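Long-range contacts in capsid Protein (Unidentified, PDB 4DMI), which probably serves as a structural component of a phage capsid, in which five copies assemble into a pentamer: residues Thr77-Thr81 and Asp146-Ala150; Val87-Ser93 and Ser131-Asp137. One frame throughout, in Å; residues are numbered along the deposited sequence.

Contact 1 of 2, residues Thr77-Thr81 and Asp146-Ala150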
loop_
_atom_site.group_PDB
_atom_site.type_symbol
_atom_site.label_atom_id
_atom_site.label_comp_id
_atom_site.label_asym_id
_atom_site.label_seq_id
_atom_site.Cartn_x
_atom_site.Cartn_y
_atom_site.Cartn_z
ATOM N N THR B 77 -19.575 21.874 3.353
ATOM C CA THR B 77 -19.621 20.910 2.262
ATOM C C THR B 77 -18.293 20.745 1.540
ATOM O O THR B 77 -17.644 21.723 1.165
ATOM C CB THR B 77 -20.722 21.284 1.268
ATOM O OG1 THR B 77 -21.980 21.196 1.939
ATOM C CG2 THR B 77 -20.723 20.336 0.078
ATOM N N ILE B 78 -17.886 19.494 1.355
ATOM C CA ILE B 78 -16.718 19.175 0.551
ATOM C C ILE B 78 -17.140 18.885 -0.883
ATOM O O ILE B 78 -16.549 19.409 -1.835
ATOM C CB ILE B 78 -15.953 17.986 1.160
ATOM C CG1 ILE B 78 -15.468 18.374 2.555
ATOM C CG2 ILE B 78 -14.810 17.546 0.231
ATOM C CD1 ILE B 78 -14.912 17.210 3.364
ATOM N N ALA B 79 -18.173 18.066 -1.049
ATOM C CA ALA B 79 -18.751 17.861 -2.369
ATOM C C ALA B 79 -20.195 17.470 -2.201
ATOM O O ALA B 79 -20.555 16.860 -1.193
ATOM C CB ALA B 79 -18.002 16.794 -3.129
ATOM N N ASN B 80 -21.032 17.815 -3.176
ATOM C CA ASN B 80 -22.440 17.441 -3.138
ATOM C C ASN B 80 -23.016 17.120 -4.511
ATOM O O ASN B 80 -24.222 17.257 -4.738
ATOM C CB ASN B 80 -23.285 18.510 -2.429
ATOM C CG ASN B 80 -23.224 19.867 -3.111
ATOM O OD1 ASN B 80 -22.680 20.012 -4.207
ATOM N ND2 ASN B 80 -23.801 20.873 -2.459
ATOM N N THR B 81 -22.146 16.700 -5.422
ATOM C CA THR B 81 -22.571 16.199 -6.722
ATOM C C THR B 81 -21.924 14.835 -6.988
ATOM O O THR B 81 -20.870 14.525 -6.418
ATOM C CB THR B 81 -22.302 17.218 -7.857
ATOM O OG1 THR B 81 -20.908 17.539 -7.901
ATOM C CG2 THR B 81 -23.107 18.482 -7.629
ATOM N N ASP B 146 -26.511 12.929 -2.393
ATOM C CA ASP B 146 -25.541 12.729 -1.309
ATOM C C ASP B 146 -24.632 13.944 -1.118
ATOM O O ASP B 146 -24.261 14.614 -2.082
ATOM C CB ASP B 146 -24.617 11.547 -1.606
ATOM C CG ASP B 146 -25.308 10.214 -1.578
ATOM O OD1 ASP B 146 -26.476 10.108 -1.116
ATOM O OD2 ASP B 146 -24.654 9.245 -2.024
ATOM N N THR B 147 -24.242 14.197 0.128
ATOM C CA THR B 147 -23.294 15.269 0.448
ATOM C C THR B 147 -22.171 14.708 1.305
ATOM O O THR B 147 -22.427 13.970 2.249
ATOM C CB THR B 147 -23.990 16.407 1.214
ATOM O OG1 THR B 147 -25.051 16.956 0.413
ATOM C CG2 THR B 147 -23.005 17.512 1.594
ATOM N N LEU B 148 -20.929 15.044 0.963
ATOM C CA LEU B 148 -19.761 14.734 1.779
ATOM C C LEU B 148 -19.389 16.030 2.480
ATOM O O LEU B 148 -19.247 17.073 1.826
ATOM C CB LEU B 148 -18.608 14.265 0.897
ATOM C CG LEU B 148 -17.238 14.069 1.546
ATOM C CD1 LEU B 148 -17.261 12.917 2.545
ATOM C CD2 LEU B 148 -16.208 13.845 0.455
ATOM N N GLN B 149 -19.242 15.984 3.801
ATOM C CA GLN B 149 -19.017 17.210 4.571
ATOM C C GLN B 149 -18.058 17.044 5.747
ATOM O O GLN B 149 -17.821 15.939 6.237
ATOM C CB GLN B 149 -20.365 17.780 5.053
ATOM C CG GLN B 149 -21.066 16.885 6.075
ATOM C CD GLN B 149 -22.506 17.296 6.368
ATOM O OE1 GLN B 149 -23.143 18.006 5.586
ATOM N NE2 GLN B 149 -23.020 16.857 7.512
ATOM N N ALA B 150 -17.486 18.164 6.168
ATOM C CA ALA B 150 -16.668 18.233 7.373
ATOM C C ALA B 150 -17.484 19.018 8.384
ATOM O O ALA B 150 -18.064 20.056 8.055
ATOM C CB ALA B 150 -15.380 18.949 7.075
HETATM O O HOH W 1 -22.710 20.608 4.569
HETATM O O HOH W 2 -25.437 19.605 0.033
#
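Thr77 ends strand 74-77 opposite Gln149, an antiparallel non-hydrogen-bonded pair with CA atoms 4.4 Å apart. Its OG1 lies 3.8 Å from Thr147 CG2 and shares water 1 with Gln149 OE1, each oxygen 2.8 Å from the water; Gln149 NE2 meanwhile bonds Glu105 on strand 102-107, the neighbour on the far edge of strand 147-152. At Ile78 the chain turns a corner, phi/psi -93/-47°, and the register slips by one residue. Ile78 N and Ala79 N both donate to Leu148 O, at 2.8 and 3.2 Å, while Leu148 N returns a bond to Ala79 O at 2.8 Å. Two residues facing one, with a near-helical first residue, make a classic beta bulge. At this corner the Ile78 CA-CB bond points toward Asp146-Ala150 and the residue is buried: CG2 rests 4.0 Å from Leu148 CD2 and CD1 4.1 Å from Ala150 CB, and Ile104, Ile67, Phe69 and Ala163 close the apolar pocket around it. Ala79 lies on the same sheet face as Leu148, both touching Leu142. Its carbonyl O also takes a CA-H...O contact from Thr147 CA at 3.6 Å. Beyond it, Asn80 CA approaches Asp146 O at 3.5 Å, again a CA-H...O contact, and water 2 links Asn80 ND2 (3.2 Å) to Thr147 OG1 (2.7 Å). The CA-CB bond of Thr81 points away from Asp146-Ala150, and its carbonyl O accepts from the Tyr85 hydroxyl.

Contact 2 of 2, residues Val87-Ser93 and Ser131-Asp137; sequences VVGNLSS and SVPVPFD
Phe136 forms the apolar centre: chi1 56° (p) and chi2 84° lay its ring across Gly89, whose CA sits 3.9 Å from the ring centroid in a CH-pi contact. Val87 CG2 meets CE1 of Phe136 at 3.8 Å, Leu91 CD2 meets its CE2 at 3.7 Å, and Leu91 CB packs on Val134 CB at 4.1 Å. Both strands are extended and antiparallel, axes 4.3 Å apart at 151°. The hydrogen-bonded pairs join Gly89 N to Phe136 O (3.0 Å), Phe136 N to Gly89 O (2.9 Å), Leu91 N to Val134 O (2.9 Å) and Val134 N to Leu91 O (2.8 Å); Val88-Asp137, Asn90-Pro135 and Ser92-Pro133 are non-hydrogen-bonded, placing both prolines where no amide is needed. Gly89, at phi/psi 164/-156°, has no CB to strike the ring. At the polar end Ser93 N donates to Val132 O (3.0 Å), Val132 N to Ser93 OG (2.9 Å) and Ser131 OG to Ser93 O (2.8 Å); Ser131 OG also bonds Ser122 N of a neighbouring subunit. Glycine under an aromatic ring is a known antiparallel-sheet pairing; here the serines extend the ladder to the subunit boundary.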
loop_
_atom_site.group_PDB
_atom_site.type_symbol
_atom_site.label_atom_id
_atom_site.label_comp_id
_atom_site.label_asym_id
_atom_site.label_seq_id
_atom_site.Cartn_x
_atom_site.Cartn_y
_atom_site.Cartn_z
ATOM N N VAL B 87 -10.420 12.050 -0.220
ATOM C CA VAL B 87 -10.420 13.052 0.840
ATOM C C VAL B 87 -9.459 12.631 1.944
ATOM O O VAL B 87 -9.549 11.524 2.483
ATOM C CB VAL B 87 -11.854 13.308 1.392
ATOM C CG1 VAL B 87 -12.520 12.016 1.833
ATOM C CG2 VAL B 87 -11.817 14.310 2.526
ATOM N N VAL B 88 -8.506 13.507 2.241
ATOM C CA VAL B 88 -7.431 13.199 3.171
ATOM C C VAL B 88 -7.204 14.369 4.105
ATOM O O VAL B 88 -7.346 15.527 3.727
ATOM C CB VAL B 88 -6.119 12.874 2.432
ATOM C CG1 VAL B 88 -6.277 11.656 1.587
ATOM C CG2 VAL B 88 -5.690 14.023 1.560
ATOM N N GLY B 89 -6.841 14.067 5.341
ATOM C CA GLY B 89 -6.671 15.121 6.321
ATOM C C GLY B 89 -6.628 14.631 7.743
ATOM O O GLY B 89 -6.278 13.475 7.983
ATOM N N ASN B 90 -6.961 15.520 8.676
ATOM C CA ASN B 90 -6.880 15.221 10.111
ATOM C C ASN B 90 -8.023 15.832 10.893
ATOM O O ASN B 90 -8.612 16.848 10.492
ATOM C CB ASN B 90 -5.559 15.722 10.720
ATOM C CG ASN B 90 -4.350 14.951 10.232
ATOM O OD1 ASN B 90 -4.118 13.810 10.630
ATOM N ND2 ASN B 90 -3.562 15.580 9.357
ATOM N N LEU B 91 -8.324 15.204 12.026
ATOM C CA LEU B 91 -9.274 15.735 12.994
ATOM C C LEU B 91 -8.546 16.025 14.290
ATOM O O LEU B 91 -7.571 15.347 14.636
ATOM C CB LEU B 91 -10.333 14.676 13.312
ATOM C CG LEU B 91 -10.949 13.894 12.153
ATOM C CD1 LEU B 91 -11.773 12.727 12.698
ATOM C CD2 LEU B 91 -11.821 14.826 11.312
ATOM N N SER B 92 -9.044 16.978 15.064
ATOM C CA SER B 92 -8.551 17.190 16.422
ATOM C C SER B 92 -9.026 16.095 17.366
ATOM O O SER B 92 -10.216 16.027 17.660
ATOM C CB SER B 92 -9.114 18.504 16.977
ATOM O OG SER B 92 -8.777 19.628 16.175
ATOM N N SER B 93 -8.123 15.270 17.896
ATOM C CA SER B 93 -8.595 14.253 18.838
ATOM C C SER B 93 -9.160 14.860 20.104
ATOM O O SER B 93 -8.712 15.907 20.582
ATOM C CB SER B 93 -7.509 13.228 19.201
ATOM O OG SER B 93 -6.610 13.742 20.183
ATOM N N SER B 131 -3.959 16.009 23.062
ATOM C CA SER B 131 -4.609 15.745 21.794
ATOM C C SER B 131 -3.584 15.584 20.672
ATOM O O SER B 131 -2.510 16.205 20.684
ATOM C CB SER B 131 -5.563 16.907 21.490
ATOM O OG SER B 131 -6.121 16.866 20.182
ATOM N N VAL B 132 -3.933 14.738 19.706
ATOM C CA VAL B 132 -3.128 14.465 18.518
ATOM C C VAL B 132 -4.028 14.558 17.294
ATOM O O VAL B 132 -5.257 14.451 17.408
ATOM C CB VAL B 132 -2.480 13.054 18.571
ATOM C CG1 VAL B 132 -1.448 12.985 19.688
ATOM C CG2 VAL B 132 -3.550 11.954 18.741
ATOM N N PRO B 133 -3.440 14.761 16.106
ATOM C CA PRO B 133 -4.264 14.625 14.903
ATOM C C PRO B 133 -4.783 13.193 14.744
ATOM O O PRO B 133 -4.083 12.225 15.090
ATOM C CB PRO B 133 -3.280 14.940 13.764
ATOM C CG PRO B 133 -1.900 14.671 14.342
ATOM C CD PRO B 133 -2.029 15.062 15.796
ATOM N N VAL B 134 -6.012 13.061 14.260
ATOM C CA VAL B 134 -6.550 11.757 13.885
ATOM C C VAL B 134 -6.647 11.740 12.366
ATOM O O VAL B 134 -7.487 12.420 11.776
ATOM C CB VAL B 134 -7.943 11.528 14.486
ATOM C CG1 VAL B 134 -8.450 10.115 14.156
ATOM C CG2 VAL B 134 -7.930 11.759 15.998
ATOM N N PRO B 135 -5.756 10.999 11.709
ATOM C CA PRO B 135 -5.756 11.073 10.242
ATOM C C PRO B 135 -6.858 10.274 9.569
ATOM O O PRO B 135 -7.386 9.287 10.100
ATOM C CB PRO B 135 -4.381 10.498 9.864
ATOM C CG PRO B 135 -4.023 9.584 11.041
ATOM C CD PRO B 135 -4.586 10.288 12.249
ATOM N N PHE B 136 -7.223 10.729 8.378
ATOM C CA PHE B 136 -8.110 9.958 7.514
ATOM C C PHE B 136 -7.622 10.061 6.077
ATOM O O PHE B 136 -6.988 11.056 5.690
ATOM C CB PHE B 136 -9.582 10.405 7.647
ATOM C CG PHE B 136 -9.791 11.873 7.389
ATOM C CD1 PHE B 136 -9.941 12.351 6.094
ATOM C CD2 PHE B 136 -9.797 12.780 8.446
ATOM C CE1 PHE B 136 -10.108 13.717 5.857
ATOM C CE2 PHE B 136 -9.969 14.143 8.221
ATOM C CZ PHE B 136 -10.121 14.609 6.925
ATOM N N ASP B 137 -7.916 9.030 5.288
ATOM C CA ASP B 137 -7.549 8.969 3.876
ATOM C C ASP B 137 -8.569 8.045 3.218
ATOM O O ASP B 137 -8.455 6.814 3.279
ATOM C CB ASP B 137 -6.106 8.456 3.713
ATOM C CG ASP B 137 -5.599 8.540 2.282
ATOM O OD1 ASP B 137 -6.417 8.626 1.341
ATOM O OD2 ASP B 137 -4.364 8.519 2.097
#

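How the contacts relate
Both contacts belong to one mixed beta-sheet of the chain, and their centres lie 18 Å apart; the nearest atoms come to about 4 Å without touching. Strand 133-142, which carries the second half of contact 2, leads into strand 147-152 of contact 1, while residues 77-81 run on into strand 83-95. Thus 77-81 is followed by 87-93, and 131-137 by 146-150, so that contact 2 falls between the two halves of contact 1 in sequence. Strand 158-167 touches both: Ala163 packs on Ile78 and on Val87. The sodium ion bound by Glu72 and Ala155 lies about 8 Å from the side chain of Ser92 in contact 2.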